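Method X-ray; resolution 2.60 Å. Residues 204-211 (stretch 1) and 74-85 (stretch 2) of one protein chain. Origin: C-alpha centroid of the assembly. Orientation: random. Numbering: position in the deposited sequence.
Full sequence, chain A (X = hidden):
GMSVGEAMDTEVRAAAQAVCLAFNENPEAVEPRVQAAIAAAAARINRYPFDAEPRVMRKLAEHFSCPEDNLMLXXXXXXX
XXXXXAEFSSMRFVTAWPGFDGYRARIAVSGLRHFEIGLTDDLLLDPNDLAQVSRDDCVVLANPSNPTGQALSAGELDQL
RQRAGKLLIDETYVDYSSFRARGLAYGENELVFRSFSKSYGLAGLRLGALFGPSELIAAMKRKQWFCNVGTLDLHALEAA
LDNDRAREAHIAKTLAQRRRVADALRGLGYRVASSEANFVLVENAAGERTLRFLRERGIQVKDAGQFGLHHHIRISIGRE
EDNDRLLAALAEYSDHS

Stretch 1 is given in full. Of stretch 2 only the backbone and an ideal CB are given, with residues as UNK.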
ATOM      1  N   GLY A 204      -6.799   1.803  10.674  1.00 39.96           N
ATOM      2  CA  GLY A 204      -7.365   2.097   9.369  1.00 38.73           C
ATOM      3  C   GLY A 204      -6.343   2.386   8.295  1.00 42.33           C
ATOM      4  O   GLY A 204      -6.719   2.481   7.125  1.00 43.07           O
ATOM      5  N   LEU A 205      -5.049   2.540   8.668  1.00 37.33           N
ATOM      6  CA  LEU A 205      -3.978   2.848   7.699  1.00 35.92           C
ATOM      7  C   LEU A 205      -3.180   1.605   7.365  1.00 40.62           C
ATOM      8  O   LEU A 205      -2.520   1.563   6.319  1.00 39.97           O
ATOM      9  CB  LEU A 205      -3.037   3.949   8.199  1.00 35.69           C
ATOM     10  CG  LEU A 205      -3.694   5.235   8.699  1.00 40.71           C
ATOM     11  CD1 LEU A 205      -2.661   6.276   8.957  1.00 41.15           C
ATOM     12  CD2 LEU A 205      -4.747   5.756   7.723  1.00 44.44           C
ATOM     13  N   ARG A 206      -3.262   0.579   8.251  1.00 37.30           N
ATOM     14  CA  ARG A 206      -2.584  -0.706   8.120  1.00 37.32           C
ATOM     15  C   ARG A 206      -1.070  -0.477   7.764  1.00 41.86           C
ATOM     16  O   ARG A 206      -0.634  -0.700   6.622  1.00 42.65           O
ATOM     17  CB  ARG A 206      -3.317  -1.583   7.068  1.00 39.28           C
ATOM     18  CG  ARG A 206      -2.905  -3.048   6.990  1.00 45.62           C
ATOM     19  CD  ARG A 206      -3.207  -3.819   8.257  1.00 54.88           C
ATOM     20  NE  ARG A 206      -3.074  -5.251   8.026  1.00 61.78           N
ATOM     21  CZ  ARG A 206      -3.223  -6.188   8.952  1.00 75.89           C
ATOM     22  NH1 ARG A 206      -3.467  -5.854  10.216  1.00 63.62           N
ATOM     23  NH2 ARG A 206      -3.119  -7.468   8.626  1.00 64.20           N
ATOM     24  N   LEU A 207      -0.309   0.033   8.756  1.00 36.35           N
ATOM     25  CA  LEU A 207       1.125   0.285   8.672  1.00 35.91           C
ATOM     26  C   LEU A 207       1.869  -0.509   9.744  1.00 40.61           C
ATOM     27  O   LEU A 207       1.318  -0.805  10.818  1.00 41.10           O
ATOM     28  CB  LEU A 207       1.465   1.784   8.805  1.00 36.49           C
ATOM     29  CG  LEU A 207       0.907   2.731   7.762  1.00 41.14           C
ATOM     30  CD1 LEU A 207       1.205   4.158   8.122  1.00 40.88           C
ATOM     31  CD2 LEU A 207       1.440   2.414   6.382  1.00 45.03           C
ATOM     32  N   GLY A 208       3.122  -0.815   9.446  1.00 35.83           N
ATOM     33  CA  GLY A 208       4.000  -1.555  10.339  1.00 35.24           C
ATOM     34  C   GLY A 208       5.456  -1.308  10.008  1.00 38.41           C
ATOM     35  O   GLY A 208       5.782  -0.776   8.939  1.00 37.54           O
ATOM     36  N   ALA A 209       6.335  -1.681  10.940  1.00 34.88           N
ATOM     37  CA  ALA A 209       7.778  -1.545  10.804  1.00 35.14           C
ATOM     38  C   ALA A 209       8.455  -2.901  10.988  1.00 40.63           C
ATOM     39  O   ALA A 209       8.210  -3.582  11.989  1.00 41.92           O
ATOM     40  CB  ALA A 209       8.311  -0.536  11.822  1.00 36.50           C
ATOM     41  N   LEU A 210       9.289  -3.300  10.014  1.00 36.59           N
ATOM     42  CA  LEU A 210      10.047  -4.557  10.051  1.00 34.74           C
ATOM     43  C   LEU A 210      11.501  -4.255  10.348  1.00 37.39           C
ATOM     44  O   LEU A 210      12.099  -3.407   9.679  1.00 37.11           O
ATOM     45  CB  LEU A 210       9.908  -5.353   8.732  1.00 32.90           C
ATOM     46  CG  LEU A 210      10.760  -6.617   8.586  1.00 36.35           C
ATOM     47  CD1 LEU A 210      10.370  -7.701   9.614  1.00 35.81           C
ATOM     48  CD2 LEU A 210      10.694  -7.150   7.167  1.00 34.78           C
ATOM     49  N   PHE A 211      12.073  -4.957  11.330  1.00 33.28           N
ATOM     50  CA  PHE A 211      13.472  -4.771  11.738  1.00 33.40           C
ATOM     51  C   PHE A 211      14.250  -6.038  11.446  1.00 40.44           C
ATOM     52  O   PHE A 211      13.764  -7.133  11.729  1.00 40.78           O
ATOM     53  CB  PHE A 211      13.577  -4.384  13.230  1.00 34.14           C
ATOM     54  CG  PHE A 211      12.695  -3.217  13.604  1.00 34.11           C
ATOM     55  CD1 PHE A 211      11.371  -3.414  13.987  1.00 37.15           C
ATOM     56  CD2 PHE A 211      13.171  -1.919  13.549  1.00 34.72           C
ATOM     57  CE1 PHE A 211      10.539  -2.327  14.302  1.00 37.30           C
ATOM     58  CE2 PHE A 211      12.337  -0.831  13.880  1.00 37.30           C
ATOM     59  CZ  PHE A 211      11.031  -1.042  14.252  1.00 35.08           C
ATOM     60  N   UNK A  74       6.216  -0.916   6.116  1.00 36.78           N
ATOM     61  CA  UNK A  74       5.424  -1.864   5.329  1.00 36.55           C
ATOM     62  C   UNK A  74       3.912  -1.662   5.503  1.00 40.88           C
ATOM     63  O   UNK A  74       3.454  -1.106   6.507  1.00 40.94           O
ATOM     64  CB  UNK A  74       5.798  -3.295   5.719  1.00 36.55           C
ATOM     65  N   UNK A  75       3.147  -2.174   4.526  1.00 36.85           N
ATOM     66  CA  UNK A  75       1.691  -2.190   4.541  1.00 36.12           C
ATOM     67  C   UNK A  75       1.204  -3.390   5.393  1.00 39.25           C
ATOM     68  O   UNK A  75       0.652  -4.372   4.847  1.00 37.44           O
ATOM     69  CB  UNK A  75       1.140  -2.267   3.116  1.00 36.12           C
ATOM     70  N   UNK A  76       1.484  -3.318   6.705  1.00 34.35           N
ATOM     71  CA  UNK A  76       1.092  -4.328   7.677  1.00 33.99           C
ATOM     72  C   UNK A  76       1.846  -5.633   7.604  1.00 39.66           C
ATOM     73  O   UNK A  76       2.833  -5.780   6.859  1.00 41.19           O
ATOM     74  CB  UNK A  76      -0.401  -4.622   7.518  1.00 33.99           C
ATOM     75  N   UNK A  77       1.354  -6.604   8.381  1.00 34.55           N
ATOM     76  CA  UNK A  77       1.958  -7.923   8.510  1.00 32.43           C
ATOM     77  C   UNK A  77       1.854  -8.686   7.158  1.00 35.00           C
ATOM     78  O   UNK A  77       2.760  -9.477   6.877  1.00 34.34           O
ATOM     79  CB  UNK A  77       1.278  -8.708   9.634  1.00 32.43           C
ATOM     80  N   UNK A  78       0.842  -8.395   6.293  1.00 31.24           N
ATOM     81  CA  UNK A  78       0.732  -9.074   4.978  1.00 29.94           C
ATOM     82  C   UNK A  78       1.937  -8.747   4.099  1.00 32.14           C
ATOM     83  O   UNK A  78       2.554  -9.685   3.595  1.00 30.01           O
ATOM     84  CB  UNK A  78      -0.557  -8.664   4.263  1.00 29.94           C
ATOM     85  N   UNK A  79       2.302  -7.441   3.933  1.00 30.33           N
ATOM     86  CA  UNK A  79       3.485  -7.088   3.131  1.00 31.22           C
ATOM     87  C   UNK A  79       4.744  -7.679   3.746  1.00 36.64           C
ATOM     88  O   UNK A  79       5.591  -8.199   3.029  1.00 34.83           O
ATOM     89  CB  UNK A  79       3.625  -5.569   3.010  1.00 31.22           C
ATOM     90  N   UNK A  80       4.859  -7.577   5.068  1.00 36.34           N
ATOM     91  CA  UNK A  80       5.971  -8.087   5.848  1.00 37.81           C
ATOM     92  C   UNK A  80       6.214  -9.584   5.535  1.00 39.85           C
ATOM     93  O   UNK A  80       7.332  -9.960   5.166  1.00 37.98           O
ATOM     94  CB  UNK A  80       5.701  -7.883   7.340  1.00 37.81           C
ATOM     95  N   UNK A  81       5.150 -10.420   5.655  1.00 35.28           N
ATOM     96  CA  UNK A  81       5.225 -11.859   5.433  1.00 34.13           C
ATOM     97  C   UNK A  81       5.604 -12.160   3.987  1.00 36.32           C
ATOM     98  O   UNK A  81       6.421 -13.047   3.754  1.00 36.30           O
ATOM     99  CB  UNK A  81       3.893 -12.526   5.783  1.00 34.13           C
ATOM    100  N   UNK A  82       5.010 -11.445   3.025  1.00 32.25           N
ATOM    101  CA  UNK A  82       5.257 -11.652   1.590  1.00 31.65           C
ATOM    102  C   UNK A  82       6.685 -11.332   1.196  1.00 36.89           C
ATOM    103  O   UNK A  82       7.315 -12.152   0.528  1.00 36.99           O
ATOM    104  CB  UNK A  82       4.299 -10.795   0.760  1.00 31.65           C
ATOM    105  N   UNK A  83       7.210 -10.166   1.602  1.00 33.07           N
ATOM    106  CA  UNK A  83       8.555  -9.769   1.197  1.00 32.26           C
ATOM    107  C   UNK A  83       9.614 -10.666   1.873  1.00 37.44           C
ATOM    108  O   UNK A  83      10.600 -10.990   1.220  1.00 37.53           O
ATOM    109  CB  UNK A  83       8.798  -8.299   1.545  1.00 32.26           C
ATOM    110  N   UNK A  84       9.373 -11.148   3.115  1.00 35.12           N
ATOM    111  CA  UNK A  84      10.301 -12.049   3.794  1.00 35.56           C
ATOM    112  C   UNK A  84      10.270 -13.412   3.098  1.00 41.50           C
ATOM    113  O   UNK A  84      11.333 -13.945   2.761  1.00 42.88           O
ATOM    114  CB  UNK A  84       9.948 -12.185   5.276  1.00 35.56           C
ATOM    115  N   UNK A  85       9.062 -13.973   2.878  1.00 37.02           N
ATOM    116  CA  UNK A  85       8.904 -15.300   2.272  1.00 36.12           C
ATOM    117  C   UNK A  85       9.478 -15.323   0.833  1.00 38.26           C
ATOM    118  O   UNK A  85      10.041 -16.339   0.451  1.00 39.30           O
ATOM    119  CB  UNK A  85       7.427 -15.699   2.260  1.00 36.12           C
TER

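Position 74 lies in extended backbone, paired antiparallel with Gly-208: its N donates to Gly-208 O at 2.9 Å, and Gly-208 N donates back to its O at 3.0 Å. Its CB is on the face of the sheet that a CB on Gly-208 would also point to; glycine has none, which leaves a bare patch there. The ideal CB is 4.1 Å from Gly-208 O and 5.5 Å from Leu-210 CB. A beta-branched or other compact apolar residue would suit. The residue is Val-74, whose CG2 comes to 3.3 Å from Gly-208 O, in the room left by the glycine.

At 75 the CB points away from stretch 1, so a short side chain would leave the turn 204-207 unused. That turn offers carbonyl oxygens, Leu-205 O and Arg-206 O, with no partner from the backbone of stretch 2. A long donor that curls back, arginine or perhaps lysine, could reach them. Arg-75 does so: NH2 donates to Leu-205 O at 2.8 Å, almost straight, and NE makes a weak bond to Arg-206 O at 3.5 Å. Leu-207 CD2 packs over one face of the guanidinium, 3.4 Å from Arg-75 NH2, so one side chain combines polar and apolar contact.

Position 76 has a phi of 72° and a psi of -172°, and positive phi by itself favours glycine. The visible arginine adds a second argument: the ideal CB would stand 2.8 Å from Arg-206 NE, a clash. Both reasons point to the same residue, Gly-76. Without a CB here, the arginine side chain can pass close to the backbone, and a water bridges Arg-206 NE, 3.1 Å from its oxygen, to Arg-75 O, 3.0 Å from it.

At 77 and 78 the CB points sideways, with Arg-206 NH2 near both. The first could take an aliphatic chain to flank the guanidinium; Ile-77 does this, CG2 coming to 3.5 Å from Arg-206 NH2. The second invites an acid, aspartate or glutamate. Asp-78 answers with a long salt bridge, OD1 to Arg-206 NH2 at 3.8 Å, near the plane of the guanidinium.

Position 79 sees nothing of stretch 1 and could be many helix formers. Glu-79 works within its own stretch, OE1 accepting from Arg-75 N at 2.8 Å and OE2 forming a salt bridge with the side chain at 83.

One helical turn beyond 76, position 80 points toward Leu-210, its ideal CB 5.0 Å from CD2. A small or medium apolar residue fits; Cys-80 places SG 3.7 Å from Leu-210 CD1. Position 84, a turn later, also points toward stretch 1, its ideal CB 5.4 Å from Leu-210 CD2, leaving room for a larger aliphatic. Ile-84 extends CD1 to 3.8 Å from Leu-210 CD1.

At 81, 82 and 85 stretch 1 sets no preference, and any helix-tolerated residue would do: Phe-81, Asp-82 and Ser-85. At 83 the CB points toward stretch 1 from too far to touch, so long polar or apolar chains are equally acceptable; Arg-83 turns its end away, NE meeting Glu-79 OE2 at 2.9 Å.

Stretch 2, residues 74-85: VRGIDECFDRIS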
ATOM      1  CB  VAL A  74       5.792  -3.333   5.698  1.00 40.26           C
ATOM      2  CG1 VAL A  74       7.190  -3.692   5.233  1.00 40.21           C
ATOM      3  CG2 VAL A  74       5.628  -3.613   7.190  1.00 40.28           C
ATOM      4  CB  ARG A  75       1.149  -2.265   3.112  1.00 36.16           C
ATOM      5  CG  ARG A  75      -0.290  -1.798   2.971  1.00 43.97           C
ATOM      6  CD  ARG A  75      -0.264  -0.396   2.429  1.00 48.60           C
ATOM      7  NE  ARG A  75      -0.745   0.574   3.395  1.00 48.10           N
ATOM      8  CZ  ARG A  75      -0.669   1.884   3.232  1.00 52.41           C
ATOM      9  NH1 ARG A  75      -0.085   2.397   2.153  1.00 33.12           N
ATOM     10  NH2 ARG A  75      -1.143   2.694   4.159  1.00 49.77           N
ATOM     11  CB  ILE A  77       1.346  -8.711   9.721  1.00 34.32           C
ATOM     12  CG1 ILE A  77       2.108 -10.025  10.054  1.00 35.09           C
ATOM     13  CG2 ILE A  77      -0.147  -8.928   9.599  1.00 33.33           C
ATOM     14  CD1 ILE A  77       3.624  -9.928  10.269  1.00 38.00           C
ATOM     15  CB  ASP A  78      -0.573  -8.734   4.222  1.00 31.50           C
ATOM     16  CG  ASP A  78      -1.861  -9.349   4.750  1.00 38.91           C
ATOM     17  OD1 ASP A  78      -1.883  -9.781   5.932  1.00 44.32           O
ATOM     18  OD2 ASP A  78      -2.874  -9.317   4.018  1.00 32.40           O
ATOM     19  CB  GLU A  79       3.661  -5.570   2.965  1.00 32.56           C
ATOM     20  CG  GLU A  79       4.964  -5.239   2.243  1.00 35.66           C
ATOM     21  CD  GLU A  79       5.225  -3.824   1.781  1.00 42.14           C
ATOM     22  OE1 GLU A  79       4.488  -2.900   2.193  1.00 32.44           O
ATOM     23  OE2 GLU A  79       6.176  -3.645   0.991  1.00 30.78           O
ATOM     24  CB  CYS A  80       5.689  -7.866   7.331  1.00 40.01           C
ATOM     25  SG  CYS A  80       6.937  -8.576   8.435  1.00 45.65           S
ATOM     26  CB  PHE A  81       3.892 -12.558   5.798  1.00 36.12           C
ATOM     27  CG  PHE A  81       4.001 -14.065   5.845  1.00 38.34           C
ATOM     28  CD1 PHE A  81       3.886 -14.826   4.680  1.00 40.68           C
ATOM     29  CD2 PHE A  81       4.261 -14.722   7.046  1.00 40.10           C
ATOM     30  CE1 PHE A  81       4.067 -16.201   4.710  1.00 41.22           C
ATOM     31  CE2 PHE A  81       4.422 -16.096   7.075  1.00 43.07           C
ATOM     32  CZ  PHE A  81       4.333 -16.826   5.905  1.00 40.95           C
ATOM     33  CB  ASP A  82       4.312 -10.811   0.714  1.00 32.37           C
ATOM     34  CG  ASP A  82       2.898 -11.345   0.560  1.00 37.93           C
ATOM     35  OD1 ASP A  82       2.563 -12.341   1.225  1.00 39.23           O
ATOM     36  OD2 ASP A  82       2.149 -10.804  -0.276  1.00 43.91           O
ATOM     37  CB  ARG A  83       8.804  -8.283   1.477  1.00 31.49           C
ATOM     38  CG  ARG A  83       7.803  -7.424   0.714  1.00 36.44           C
ATOM     39  CD  ARG A  83       8.418  -6.303  -0.084  1.00 39.86           C
ATOM     40  NE  ARG A  83       7.397  -5.551  -0.815  1.00 33.48           N
ATOM     41  CZ  ARG A  83       7.002  -5.839  -2.051  1.00 41.46           C
ATOM     42  NH1 ARG A  83       7.537  -6.860  -2.708  1.00 24.75           N
ATOM     43  NH2 ARG A  83       6.079  -5.106  -2.645  1.00 28.60           N
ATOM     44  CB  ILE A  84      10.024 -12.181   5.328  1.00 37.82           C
ATOM     45  CG1 ILE A  84      10.370 -10.877   6.057  1.00 37.17           C
ATOM     46  CG2 ILE A  84      10.830 -13.347   5.945  1.00 38.62           C
ATOM     47  CD1 ILE A  84      10.005 -10.872   7.545  1.00 43.16           C
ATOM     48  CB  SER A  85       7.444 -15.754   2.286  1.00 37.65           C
ATOM     49  OG  SER A  85       6.590 -15.003   1.439  1.00 43.46           O
TER
HETATM   50  O   HOH W   1      -1.879  -5.894   5.272  1.00 47.29           O
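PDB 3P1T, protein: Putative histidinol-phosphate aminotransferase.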